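Local coordinates for peroxinectin A (Dictyostelium discoideum, PDB 6ERC), which uses a haem group and hydrogen peroxide to oxidise phenolic donors, and also has iodide and thiocyanate peroxidase activity, at residues 26-31 and 140-145; 183-188 and 223-228; 235-240 and 484-489; 272-277 and 447-452. All blocks are in the same frame, centred on the assembly; numbering follows the deposited sequence.

Contact 1: 26-31 and 140-145; sequences FIRLAN and YEQINS
The ring of Phe26 carries Asn144 CB over one face, 3.4 Å above its plane and set toward the rim, with the Asn144 amide lying almost parallel to the ring, 11° from it. Around the ring the backbone oxygens of Gln142 and Ile143 approach obliquely. The guanidinium of Arg28 meets Glu141 OE2 at its edge, in plane. The setting is the border of a four-stranded antiparallel sheet: strand 139-144 pairs with 24-25, and residues 26-31 continue from that short strand as it leaves the sheet. Phe26 N still donates to Gln142 O at 2.8 Å, so the pairing runs one residue past the strand. Arg28 and Glu141 reach tip to tip in a salt bridge, NE to OE2 2.9 Å, using the syn lone pair of the carboxylate. Glu141 CG, anti to its backbone N (chi1 -174°), is brought to 3.5 Å from Phe26 O. Arg28 NH2 comes within 2.7 Å of Gln142 OE1 at a poor angle; its good partner is His390 O, while Gln142 OE1 accepts from Asn294. The amide of Asn144 is fixed by the backbone of Met83 and Leu85, which holds it flat against the ring; the Phe26 side chain has its nearest atoms about 5 Å from the haem. This is a worked example of a buried carboxylate gripped by several donors: Glu141 OE1 takes Asn294 ND2, the Gln142 N-H at 2.7 Å, on its anti side, and a weak bond from Arg28 NH2 at 3.4 Å.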
loop_
_atom_site.group_PDB
_atom_site.type_symbol
_atom_site.label_atom_id
_atom_site.label_comp_id
_atom_site.label_asym_id
_atom_site.label_seq_id
_atom_site.Cartn_x
_atom_site.Cartn_y
_atom_site.Cartn_z
ATOM N N PHE A 26 -14.942 0.806 6.548
ATOM C CA PHE A 26 -13.759 1.376 7.181
ATOM C C PHE A 26 -14.125 2.038 8.506
ATOM O O PHE A 26 -15.296 2.300 8.806
ATOM C CB PHE A 26 -13.083 2.408 6.270
ATOM C CG PHE A 26 -12.291 1.808 5.146
ATOM C CD1 PHE A 26 -11.032 1.275 5.372
ATOM C CD2 PHE A 26 -12.785 1.814 3.849
ATOM C CE1 PHE A 26 -10.294 0.740 4.333
ATOM C CE2 PHE A 26 -12.049 1.279 2.808
ATOM C CZ PHE A 26 -10.802 0.743 3.051
ATOM N N ILE A 27 -13.099 2.316 9.294
ATOM C CA ILE A 27 -13.242 3.082 10.523
ATOM C C ILE A 27 -12.968 4.551 10.216
ATOM O O ILE A 27 -12.320 4.892 9.223
ATOM C CB ILE A 27 -12.293 2.545 11.628
ATOM C CG1 ILE A 27 -12.660 1.107 12.003
ATOM C CG2 ILE A 27 -12.316 3.417 12.876
ATOM C CD1 ILE A 27 -14.054 0.945 12.596
ATOM N N ARG A 28 -13.483 5.435 11.067
ATOM C CA ARG A 28 -13.240 6.867 10.963
ATOM C C ARG A 28 -12.579 7.360 12.241
ATOM O O ARG A 28 -13.077 7.102 13.341
ATOM C CB ARG A 28 -14.542 7.638 10.721
ATOM C CG ARG A 28 -15.215 7.352 9.390
ATOM C CD ARG A 28 -14.648 8.201 8.263
ATOM N NE ARG A 28 -15.354 7.947 7.010
ATOM C CZ ARG A 28 -15.093 8.553 5.857
ATOM N NH1 ARG A 28 -14.134 9.466 5.778
ATOM N NH2 ARG A 28 -15.794 8.242 4.777
ATOM N N LEU A 29 -11.458 8.064 12.092
ATOM C CA LEU A 29 -10.903 8.814 13.212
ATOM C C LEU A 29 -11.588 10.161 13.371
ATOM O O LEU A 29 -11.663 10.687 14.487
ATOM C CB LEU A 29 -9.401 9.027 13.020
ATOM C CG LEU A 29 -8.554 7.784 12.744
ATOM C CD1 LEU A 29 -7.093 8.180 12.609
ATOM C CD2 LEU A 29 -8.736 6.744 13.839
ATOM N N ALA A 30 -12.095 10.722 12.274
ATOM C CA ALA A 30 -12.738 12.027 12.272
ATOM C C ALA A 30 -14.014 11.954 11.446
ATOM O O ALA A 30 -14.091 11.215 10.462
ATOM C CB ALA A 30 -11.804 13.101 11.703
ATOM N N ASN A 31 -15.017 12.723 11.856
ATOM C CA ASN A 31 -16.266 12.754 11.111
ATOM C C ASN A 31 -15.992 13.138 9.657
ATOM O O ASN A 31 -15.207 14.055 9.398
ATOM C CB ASN A 31 -17.246 13.752 11.729
ATOM C CG ASN A 31 -17.862 13.247 13.011
ATOM O OD1 ASN A 31 -18.902 12.590 12.995
ATOM N ND2 ASN A 31 -17.227 13.554 14.134
ATOM N N TYR A 140 -23.489 6.780 4.919
ATOM C CA TYR A 140 -22.710 5.798 4.170
ATOM C C TYR A 140 -21.283 5.727 4.673
ATOM O O TYR A 140 -20.732 6.700 5.196
ATOM C CB TYR A 140 -22.668 6.105 2.665
ATOM C CG TYR A 140 -24.031 6.136 2.039
ATOM C CD1 TYR A 140 -24.668 7.338 1.825
ATOM C CD2 TYR A 140 -24.696 4.963 1.686
ATOM C CE1 TYR A 140 -25.921 7.395 1.264
ATOM C CE2 TYR A 140 -25.956 5.010 1.126
ATOM C CZ TYR A 140 -26.566 6.223 0.914
ATOM O OH TYR A 140 -27.821 6.259 0.350
ATOM N N GLU A 141 -20.695 4.556 4.472
ATOM C CA GLU A 141 -19.298 4.326 4.795
ATOM C C GLU A 141 -18.647 3.497 3.702
ATOM O O GLU A 141 -19.289 2.621 3.109
ATOM C CB GLU A 141 -19.167 3.618 6.157
ATOM C CG GLU A 141 -17.738 3.459 6.662
ATOM C CD GLU A 141 -16.934 4.754 6.587
ATOM O OE1 GLU A 141 -16.283 4.992 5.545
ATOM O OE2 GLU A 141 -16.951 5.533 7.564
ATOM N N GLN A 142 -17.387 3.814 3.408
ATOM C CA GLN A 142 -16.678 3.081 2.373
ATOM C C GLN A 142 -16.313 1.678 2.849
ATOM O O GLN A 142 -16.149 1.417 4.048
ATOM C CB GLN A 142 -15.416 3.833 1.931
ATOM C CG GLN A 142 -15.662 4.955 0.920
ATOM C CD GLN A 142 -16.300 6.185 1.540
ATOM O OE1 GLN A 142 -15.958 6.583 2.652
ATOM N NE2 GLN A 142 -17.232 6.793 0.819
ATOM N N ILE A 143 -16.199 0.764 1.884
ATOM C CA ILE A 143 -16.023 -0.667 2.151
ATOM C C ILE A 143 -14.581 -1.058 1.865
ATOM O O ILE A 143 -14.050 -0.772 0.783
ATOM C CB ILE A 143 -17.007 -1.528 1.321
ATOM C CG1 ILE A 143 -18.443 -1.445 1.901
ATOM C CG2 ILE A 143 -16.512 -2.988 1.266
ATOM C CD1 ILE A 143 -18.780 -2.519 2.944
ATOM N N ASN A 144 -13.952 -1.709 2.838
ATOM C CA ASN A 144 -12.623 -2.282 2.658
ATOM C C ASN A 144 -12.763 -3.658 2.014
ATOM O O ASN A 144 -13.215 -4.613 2.658
ATOM C CB ASN A 144 -11.874 -2.389 3.990
ATOM C CG ASN A 144 -10.426 -2.801 3.812
ATOM O OD1 ASN A 144 -9.956 -2.982 2.688
ATOM N ND2 ASN A 144 -9.711 -2.939 4.911
ATOM N N SER A 145 -12.376 -3.763 0.748
ATOM C CA SER A 145 -12.433 -5.034 0.028
ATOM C C SER A 145 -11.205 -5.903 0.280
ATOM O O SER A 145 -10.681 -6.538 -0.638
ATOM C CB SER A 145 -12.619 -4.766 -1.465
ATOM O OG SER A 145 -13.896 -4.207 -1.724
#

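Contact 2: 183-188 and 223-228; sequences DLPPKN and IHTLLL
Leu184 and Thr225 bring the two backbones nearest, CA to CA 6.0 Å, where the end of strand 182-184 runs into an extended loop beside helix 218-241. Asp183 and Leu184 end the second strand of a two-stranded antiparallel hairpin (177-179 with 182-184), and at Pro185 and Pro186 the chain stays stretched, with psi near 170° at both residues. The helix turns the side chains of Thr225 and Leu228, one turn apart, toward this extended chain.

Thr225 works with both of its branches. Its methyl, CG2, lies anti to the backbone N and meets the carbonyl oxygen of Asp183 at 3.3 Å. The hydroxyl, on the other branch, faces the proline ring: Thr225 OG1 is 3.3 Å from Pro185 CD and 3.4 Å from CG, the two side chains crossing at about a right angle. Leu228 adds a looser apolar touch, CD1 to Pro185 CB at 4.1 Å, and also crosses the ring at about a right angle.

No hydrogen bond joins the segments. Thr225 OG1 bonds to Leu221 O one turn back in its own helix, and the polar tie to the chain leaving the hairpin comes from Arg229, one residue past the segment, whose NH2 donates to Asp183 O. A threonine whose hydroxyl is committed to its helix thus presents carbon to a carbonyl and oxygen to a proline ring: residues 183-188 and 223-228 themselves meet by shape and van der Waals contact.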
loop_
_atom_site.group_PDB
_atom_site.type_symbol
_atom_site.label_atom_id
_atom_site.label_comp_id
_atom_site.label_asym_id
_atom_site.label_seq_id
_atom_site.Cartn_x
_atom_site.Cartn_y
_atom_site.Cartn_z
ATOM N N ASP A 183 13.335 -19.608 -9.187
ATOM C CA ASP A 183 11.909 -19.902 -9.141
ATOM C C ASP A 183 11.111 -18.607 -9.105
ATOM O O ASP A 183 11.385 -17.723 -8.286
ATOM C CB ASP A 183 11.580 -20.761 -7.920
ATOM C CG ASP A 183 12.007 -22.203 -8.090
ATOM O OD1 ASP A 183 12.663 -22.514 -9.108
ATOM O OD2 ASP A 183 11.680 -23.025 -7.209
ATOM N N LEU A 184 10.122 -18.501 -9.992
ATOM C CA LEU A 184 9.266 -17.324 -10.067
ATOM C C LEU A 184 7.825 -17.716 -9.759
ATOM O O LEU A 184 7.502 -18.910 -9.736
ATOM C CB LEU A 184 9.363 -16.678 -11.450
ATOM C CG LEU A 184 10.756 -16.191 -11.860
ATOM C CD1 LEU A 184 10.734 -15.665 -13.284
ATOM C CD2 LEU A 184 11.261 -15.120 -10.904
ATOM N N PRO A 185 6.937 -16.756 -9.513
ATOM C CA PRO A 185 5.547 -17.096 -9.190
ATOM C C PRO A 185 4.872 -17.809 -10.346
ATOM O O PRO A 185 5.399 -17.833 -11.468
ATOM C CB PRO A 185 4.899 -15.729 -8.918
ATOM C CG PRO A 185 6.035 -14.823 -8.570
ATOM C CD PRO A 185 7.192 -15.308 -9.392
ATOM N N PRO A 186 3.706 -18.402 -10.112
ATOM C CA PRO A 186 3.009 -19.135 -11.173
ATOM C C PRO A 186 2.229 -18.192 -12.081
ATOM O O PRO A 186 2.105 -16.994 -11.826
ATOM C CB PRO A 186 2.070 -20.061 -10.394
ATOM C CG PRO A 186 1.768 -19.305 -9.143
ATOM C CD PRO A 186 2.976 -18.450 -8.834
ATOM N N LYS A 187 1.689 -18.764 -13.156
ATOM C CA LYS A 187 0.933 -17.996 -14.135
ATOM C C LYS A 187 -0.277 -18.795 -14.604
ATOM O O LYS A 187 -0.306 -20.026 -14.526
ATOM C CB LYS A 187 1.807 -17.611 -15.337
ATOM C CG LYS A 187 2.901 -16.602 -15.008
ATOM C CD LYS A 187 3.916 -16.467 -16.139
ATOM C CE LYS A 187 4.837 -17.684 -16.211
ATOM N NZ LYS A 187 5.935 -17.509 -17.201
ATOM N N ASN A 188 -1.281 -18.064 -15.100
ATOM C CA ASN A 188 -2.486 -18.654 -15.687
ATOM C C ASN A 188 -3.222 -19.558 -14.704
ATOM O O ASN A 188 -3.942 -20.476 -15.108
ATOM C CB ASN A 188 -2.158 -19.440 -16.961
ATOM C CG ASN A 188 -1.524 -18.580 -18.029
ATOM O OD1 ASN A 188 -1.736 -17.371 -18.071
ATOM N ND2 ASN A 188 -0.744 -19.202 -18.906
ATOM N N ILE A 223 9.245 -8.939 -4.140
ATOM C CA ILE A 223 8.947 -9.263 -2.748
ATOM C C ILE A 223 8.019 -10.467 -2.678
ATOM O O ILE A 223 8.207 -11.366 -1.849
ATOM C CB ILE A 223 8.356 -8.042 -2.019
ATOM C CG1 ILE A 223 9.398 -6.919 -1.951
ATOM C CG2 ILE A 223 7.900 -8.436 -0.612
ATOM C CD1 ILE A 223 8.900 -5.623 -1.331
ATOM N N HIS A 224 7.002 -10.508 -3.540
ATOM C CA HIS A 224 6.150 -11.691 -3.608
ATOM C C HIS A 224 6.988 -12.943 -3.824
ATOM O O HIS A 224 6.799 -13.959 -3.147
ATOM C CB HIS A 224 5.126 -11.543 -4.734
ATOM C CG HIS A 224 4.016 -10.590 -4.425
ATOM N ND1 HIS A 224 4.214 -9.233 -4.292
ATOM C CD2 HIS A 224 2.692 -10.798 -4.233
ATOM C CE1 HIS A 224 3.060 -8.646 -4.028
ATOM N NE2 HIS A 224 2.120 -9.574 -3.988
ATOM N N THR A 225 7.933 -12.878 -4.761
ATOM C CA THR A 225 8.715 -14.054 -5.122
ATOM C C THR A 225 9.521 -14.568 -3.935
ATOM O O THR A 225 9.497 -15.765 -3.625
ATOM C CB THR A 225 9.637 -13.719 -6.296
ATOM O OG1 THR A 225 8.854 -13.250 -7.400
ATOM C CG2 THR A 225 10.434 -14.941 -6.732
ATOM N N LEU A 226 10.243 -13.676 -3.255
ATOM C CA LEU A 226 11.150 -14.121 -2.202
ATOM C C LEU A 226 10.389 -14.765 -1.051
ATOM O O LEU A 226 10.836 -15.774 -0.493
ATOM C CB LEU A 226 11.995 -12.950 -1.698
ATOM C CG LEU A 226 12.889 -12.237 -2.720
ATOM C CD1 LEU A 226 13.843 -11.284 -2.011
ATOM C CD2 LEU A 226 13.670 -13.214 -3.589
ATOM N N LEU A 227 9.236 -14.205 -0.680
ATOM C CA LEU A 227 8.463 -14.796 0.407
ATOM C C LEU A 227 7.819 -16.108 -0.017
ATOM O O LEU A 227 7.541 -16.962 0.832
ATOM C CB LEU A 227 7.402 -13.814 0.900
ATOM C CG LEU A 227 7.924 -12.558 1.602
ATOM C CD1 LEU A 227 6.760 -11.708 2.100
ATOM C CD2 LEU A 227 8.862 -12.904 2.753
ATOM N N LEU A 228 7.574 -16.286 -1.315
ATOM C CA LEU A 228 7.135 -17.585 -1.804
ATOM C C LEU A 228 8.270 -18.600 -1.731
ATOM O O LEU A 228 8.065 -19.740 -1.294
ATOM C CB LEU A 228 6.620 -17.459 -3.236
ATOM C CG LEU A 228 5.293 -16.728 -3.452
ATOM C CD1 LEU A 228 5.053 -16.516 -4.938
ATOM C CD2 LEU A 228 4.134 -17.487 -2.835
#

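Contact 3: 235-240 and 484-489; sequences ARKFAR and ECETTT
Lys237, Glu484 and Phe238 account for most of the surface that helix 218-241 shares with the loop 484-489. Lys237 stands with CG anti to its backbone N (chi1 171°) and stays extended from there on, which carries the ammonium well away from the helix. At its end NZ has two partners. It donates to Glu484 O at 2.7 Å, tilted 26° from the carbonyl plane, and forms a salt bridge with Glu486 OE2 at 3.0 Å, approached tip to tip on the anti lone pair. The other oxygen of Glu486 pairs with Arg233, so this carboxylate bridges two basic residues of one helix.

Glu484 gives its backbone rather than its charge to the contact: its OE2 bonds instead to His242, just past the helical segment. Phe238 meets the same carbonyl from another direction. Glu484 O lies at the edge of the ring, in its plane, 3.5 Å from CE1, and CE1 also touches Glu484 CB at 3.9 Å as the two side chains slide past each other in opposite directions. One oxygen thus receives an ammonium donor and borders an aromatic rim.

Next in the chain, Cys485 is joined by a disulfide to Cys257 of helix 247-275, a helix that Phe238 also touches. The arrangement is that of a disulfide-anchored loop near the chain's C-terminus, fastened by a lysine and an aromatic residue onto the helical body of an animal haem peroxidase.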
loop_
_atom_site.group_PDB
_atom_site.type_symbol
_atom_site.label_atom_id
_atom_site.label_comp_id
_atom_site.label_asym_id
_atom_site.label_seq_id
_atom_site.Cartn_x
_atom_site.Cartn_y
_atom_site.Cartn_z
ATOM N N ALA A 235 8.516 -25.188 4.055
ATOM C CA ALA A 235 7.673 -26.367 3.889
ATOM C C ALA A 235 8.515 -27.628 3.749
ATOM O O ALA A 235 8.174 -28.677 4.306
ATOM C CB ALA A 235 6.761 -26.193 2.675
ATOM N N ARG A 236 9.620 -27.547 3.005
ATOM C CA ARG A 236 10.501 -28.698 2.856
ATOM C C ARG A 236 11.146 -29.083 4.181
ATOM O O ARG A 236 11.387 -30.270 4.435
ATOM C CB ARG A 236 11.569 -28.396 1.804
ATOM C CG ARG A 236 11.011 -28.287 0.394
ATOM C CD ARG A 236 11.801 -27.309 -0.469
ATOM N NE ARG A 236 11.149 -27.093 -1.761
ATOM C CZ ARG A 236 11.410 -26.078 -2.582
ATOM N NH1 ARG A 236 12.311 -25.158 -2.255
ATOM N NH2 ARG A 236 10.759 -25.978 -3.733
ATOM N N LYS A 237 11.435 -28.101 5.036
ATOM C CA LYS A 237 11.965 -28.399 6.361
ATOM C C LYS A 237 10.918 -29.093 7.223
ATOM O O LYS A 237 11.189 -30.137 7.826
ATOM C CB LYS A 237 12.446 -27.109 7.026
ATOM C CG LYS A 237 12.822 -27.245 8.497
ATOM C CD LYS A 237 13.169 -25.888 9.083
ATOM C CE LYS A 237 13.077 -25.875 10.595
ATOM N NZ LYS A 237 13.244 -24.489 11.115
ATOM N N PHE A 238 9.713 -28.521 7.301
ATOM C CA PHE A 238 8.657 -29.132 8.100
ATOM C C PHE A 238 8.282 -30.504 7.561
ATOM O O PHE A 238 7.903 -31.391 8.333
ATOM C CB PHE A 238 7.424 -28.226 8.136
ATOM C CG PHE A 238 7.669 -26.880 8.756
ATOM C CD1 PHE A 238 8.629 -26.713 9.741
ATOM C CD2 PHE A 238 6.932 -25.779 8.354
ATOM C CE1 PHE A 238 8.848 -25.472 10.309
ATOM C CE2 PHE A 238 7.147 -24.537 8.919
ATOM C CZ PHE A 238 8.106 -24.383 9.898
ATOM N N ALA A 239 8.374 -30.695 6.245
ATOM C CA ALA A 239 8.104 -32.008 5.672
ATOM C C ALA A 239 9.121 -33.034 6.156
ATOM O O ALA A 239 8.762 -34.172 6.478
ATOM C CB ALA A 239 8.107 -31.925 4.147
ATOM N N ARG A 240 10.400 -32.649 6.214
ATOM C CA ARG A 240 11.424 -33.558 6.717
ATOM C C ARG A 240 11.306 -33.742 8.224
ATOM O O ARG A 240 11.454 -34.860 8.733
ATOM C CB ARG A 240 12.814 -33.038 6.355
ATOM C CG ARG A 240 13.182 -33.206 4.888
ATOM C CD ARG A 240 14.615 -32.755 4.610
ATOM N NE ARG A 240 15.604 -33.559 5.329
ATOM C CZ ARG A 240 16.090 -34.725 4.900
ATOM N NH1 ARG A 240 15.680 -35.245 3.749
ATOM N NH2 ARG A 240 16.990 -35.378 5.629
ATOM N N GLU A 484 9.264 -23.507 15.452
ATOM C CA GLU A 484 10.217 -24.038 14.485
ATOM C C GLU A 484 10.385 -23.137 13.267
ATOM O O GLU A 484 10.981 -23.563 12.274
ATOM C CB GLU A 484 9.795 -25.444 14.046
ATOM C CG GLU A 484 9.655 -26.428 15.201
ATOM C CD GLU A 484 9.613 -27.875 14.743
ATOM O OE1 GLU A 484 10.510 -28.651 15.141
ATOM O OE2 GLU A 484 8.687 -28.233 13.985
ATOM N N CYS A 485 9.885 -21.905 13.316
ATOM C CA CYS A 485 10.085 -20.973 12.218
ATOM C C CYS A 485 11.517 -20.441 12.242
ATOM O O CYS A 485 12.306 -20.731 13.146
ATOM C CB CYS A 485 9.078 -19.827 12.291
ATOM S SG CYS A 485 7.332 -20.309 12.249
ATOM N N GLU A 486 11.857 -19.646 11.232
ATOM C CA GLU A 486 13.184 -19.058 11.077
ATOM C C GLU A 486 13.068 -17.568 10.787
ATOM O O GLU A 486 13.679 -17.032 9.861
ATOM C CB GLU A 486 13.952 -19.765 9.967
ATOM C CG GLU A 486 13.941 -21.277 10.079
ATOM C CD GLU A 486 14.649 -21.941 8.919
ATOM O OE1 GLU A 486 15.149 -21.213 8.036
ATOM O OE2 GLU A 486 14.702 -23.190 8.890
ATOM N N THR A 487 12.271 -16.873 11.592
ATOM C CA THR A 487 11.995 -15.465 11.347
ATOM C C THR A 487 13.228 -14.628 11.661
ATOM O O THR A 487 13.725 -14.638 12.792
ATOM C CB THR A 487 10.806 -15.014 12.191
ATOM O OG1 THR A 487 9.690 -15.872 11.929
ATOM C CG2 THR A 487 10.427 -13.589 11.852
ATOM N N THR A 488 13.714 -13.897 10.659
ATOM C CA THR A 488 14.898 -13.062 10.813
ATOM C C THR A 488 14.643 -11.676 10.231
ATOM O O THR A 488 13.492 -11.310 9.970
ATOM C CB THR A 488 16.099 -13.725 10.134
ATOM O OG1 THR A 488 17.279 -12.944 10.358
ATOM C CG2 THR A 488 15.860 -13.874 8.635
ATOM N N THR A 489 15.704 -10.899 10.025
ATOM C CA THR A 489 15.566 -9.588 9.410
ATOM C C THR A 489 15.345 -9.719 7.906
ATOM O O THR A 489 15.663 -10.739 7.287
ATOM C CB THR A 489 16.800 -8.722 9.671
ATOM O OG1 THR A 489 17.964 -9.357 9.126
ATOM C CG2 THR A 489 16.991 -8.492 11.161
#

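Contact 4: 272-277 and 447-452; sequences PTTLGS and GSCVGQ
Ser448 meets the last turn of helix 247-275 at Thr274 and Leu275, and its short side chain can be followed atom by atom. CB rests 3.3 Å from Thr274 O, with Leu275 CA a little farther off. OG, turned beside its backbone N (chi1 -51°), ends 3.3 Å from Leu275 O, to which it donates a weak hydrogen bond. Two successive carbonyls of the helix end are therefore addressed by one serine, the first through carbon and the second through the hydroxyl.

The firmer bond comes from the next residue. Cys449 N donates to Thr274 O at 3.2 Å with a good angle of 161°, while its sulfur, placed between the backbone N and the carbonyl carbon, settles 3.8 Å from Thr274 CG2. The Thr274 hydroxyl is occupied within its own helix, by Tyr270 O. Leu275 and Val450 add an apolar touch, and both also lie against Tyr455 of helix 452-467.

At the exposed end the backbones alone approach: Gly276 CA is 3.0 Å from Gly447 O, and this closeness, with the backbone angles of Gly276, leaves no room there for a CB. Gly276 has positive phi (84°) and is the residue at which the backbone departs from helical geometry. The whole is a clear example of a helix that ends at a glycine with positive phi, where Thr274 O and Leu275 O, near that end, accept from Cys449 N and, weakly, from Ser448 OG of a distant loop.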
loop_
_atom_site.group_PDB
_atom_site.type_symbol
_atom_site.label_atom_id
_atom_site.label_comp_id
_atom_site.label_asym_id
_atom_site.label_seq_id
_atom_site.Cartn_x
_atom_site.Cartn_y
_atom_site.Cartn_z
ATOM N N PRO A 272 9.839 1.453 12.761
ATOM C CA PRO A 272 10.920 2.236 13.381
ATOM C C PRO A 272 11.619 3.166 12.406
ATOM O O PRO A 272 12.107 4.225 12.818
ATOM C CB PRO A 272 11.864 1.156 13.918
ATOM C CG PRO A 272 10.968 0.009 14.197
ATOM C CD PRO A 272 9.943 0.023 13.104
ATOM N N THR A 273 11.680 2.805 11.122
ATOM C CA THR A 273 12.235 3.714 10.123
ATOM C C THR A 273 11.262 4.845 9.807
ATOM O O THR A 273 11.669 6.006 9.688
ATOM C CB THR A 273 12.587 2.940 8.849
ATOM O OG1 THR A 273 13.597 1.966 9.143
ATOM C CG2 THR A 273 13.097 3.880 7.760
ATOM N N THR A 274 9.974 4.526 9.670
ATOM C CA THR A 274 8.986 5.538 9.309
ATOM C C THR A 274 8.757 6.521 10.451
ATOM O O THR A 274 8.721 7.739 10.239
ATOM C CB THR A 274 7.670 4.866 8.922
ATOM O OG1 THR A 274 7.904 3.917 7.875
ATOM C CG2 THR A 274 6.660 5.899 8.448
ATOM N N LEU A 275 8.593 6.009 11.667
ATOM C CA LEU A 275 8.232 6.819 12.822
ATOM C C LEU A 275 9.398 7.068 13.769
ATOM O O LEU A 275 9.200 7.687 14.818
ATOM C CB LEU A 275 7.092 6.146 13.591
ATOM C CG LEU A 275 5.884 5.709 12.760
ATOM C CD1 LEU A 275 4.878 4.982 13.638
ATOM C CD2 LEU A 275 5.228 6.898 12.065
ATOM N N GLY A 276 10.600 6.601 13.435
ATOM C CA GLY A 276 11.752 6.747 14.295
ATOM C C GLY A 276 11.869 5.678 15.364
ATOM O O GLY A 276 12.984 5.319 15.750
ATOM N N SER A 277 10.744 5.174 15.857
ATOM C CA SER A 277 10.723 4.059 16.796
ATOM C C SER A 277 9.307 3.496 16.816
ATOM O O SER A 277 8.465 3.860 15.988
ATOM C CB SER A 277 11.177 4.503 18.190
ATOM O OG SER A 277 10.219 5.354 18.790
ATOM N N GLY A 447 13.317 12.298 13.558
ATOM C CA GLY A 447 13.513 10.873 13.419
ATOM C C GLY A 447 12.496 10.173 12.549
ATOM O O GLY A 447 12.528 8.941 12.458
ATOM N N SER A 448 11.600 10.912 11.902
ATOM C CA SER A 448 10.570 10.335 11.053
ATOM C C SER A 448 10.738 10.827 9.624
ATOM O O SER A 448 11.497 11.759 9.343
ATOM C CB SER A 448 9.170 10.696 11.558
ATOM O OG SER A 448 9.042 10.407 12.937
ATOM N N CYS A 449 10.007 10.180 8.717
ATOM C CA CYS A 449 9.939 10.596 7.323
ATOM C C CYS A 449 8.564 11.146 6.955
ATOM O O CYS A 449 8.260 11.288 5.765
ATOM C CB CYS A 449 10.307 9.426 6.405
ATOM S SG CYS A 449 9.153 8.039 6.443
ATOM N N VAL A 450 7.727 11.457 7.948
ATOM C CA VAL A 450 6.399 12.010 7.718
ATOM C C VAL A 450 6.157 13.142 8.704
ATOM O O VAL A 450 6.812 13.248 9.743
ATOM C CB VAL A 450 5.282 10.952 7.859
ATOM C CG1 VAL A 450 5.384 9.916 6.747
ATOM C CG2 VAL A 450 5.342 10.290 9.233
ATOM N N GLY A 451 5.194 13.988 8.364
ATOM C CA GLY A 451 4.837 15.093 9.225
ATOM C C GLY A 451 4.060 14.642 10.446
ATOM O O GLY A 451 3.701 13.475 10.609
ATOM N N GLN A 452 3.791 15.610 11.323
ATOM C CA GLN A 452 3.081 15.320 12.563
ATOM C C GLN A 452 1.728 14.678 12.287
ATOM O O GLN A 452 1.358 13.685 12.922
ATOM C CB GLN A 452 2.909 16.606 13.369
ATOM C CG GLN A 452 2.277 16.408 14.733
ATOM C CD GLN A 452 1.872 17.718 15.373
ATOM O OE1 GLN A 452 1.313 18.598 14.715
ATOM N NE2 GLN A 452 2.157 17.858 16.662
#

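How the contacts relate
The four contacts sit apart in one animal haem peroxidase fold, none touching another. Contact 1 comes first along the chain, at the sheet edge near the haem; contact 2 follows at the end of a hairpin, its centre about 33 Å away across the middle of the molecule. Contacts 2 and 3 share helix 218-241 and lie about 18 Å apart between centres, so one helix receives the end of a hairpin on one stretch and the loop 484-489 on another. Helix 247-275 comes next in sequence and ends in contact 4, about 32 Å from contact 3 between centres; the segments of contact 3 enclose those of contact 4 in the sequence. Contacts 3 and 4 thus show two consecutive helices being tied to sequence-distant loops.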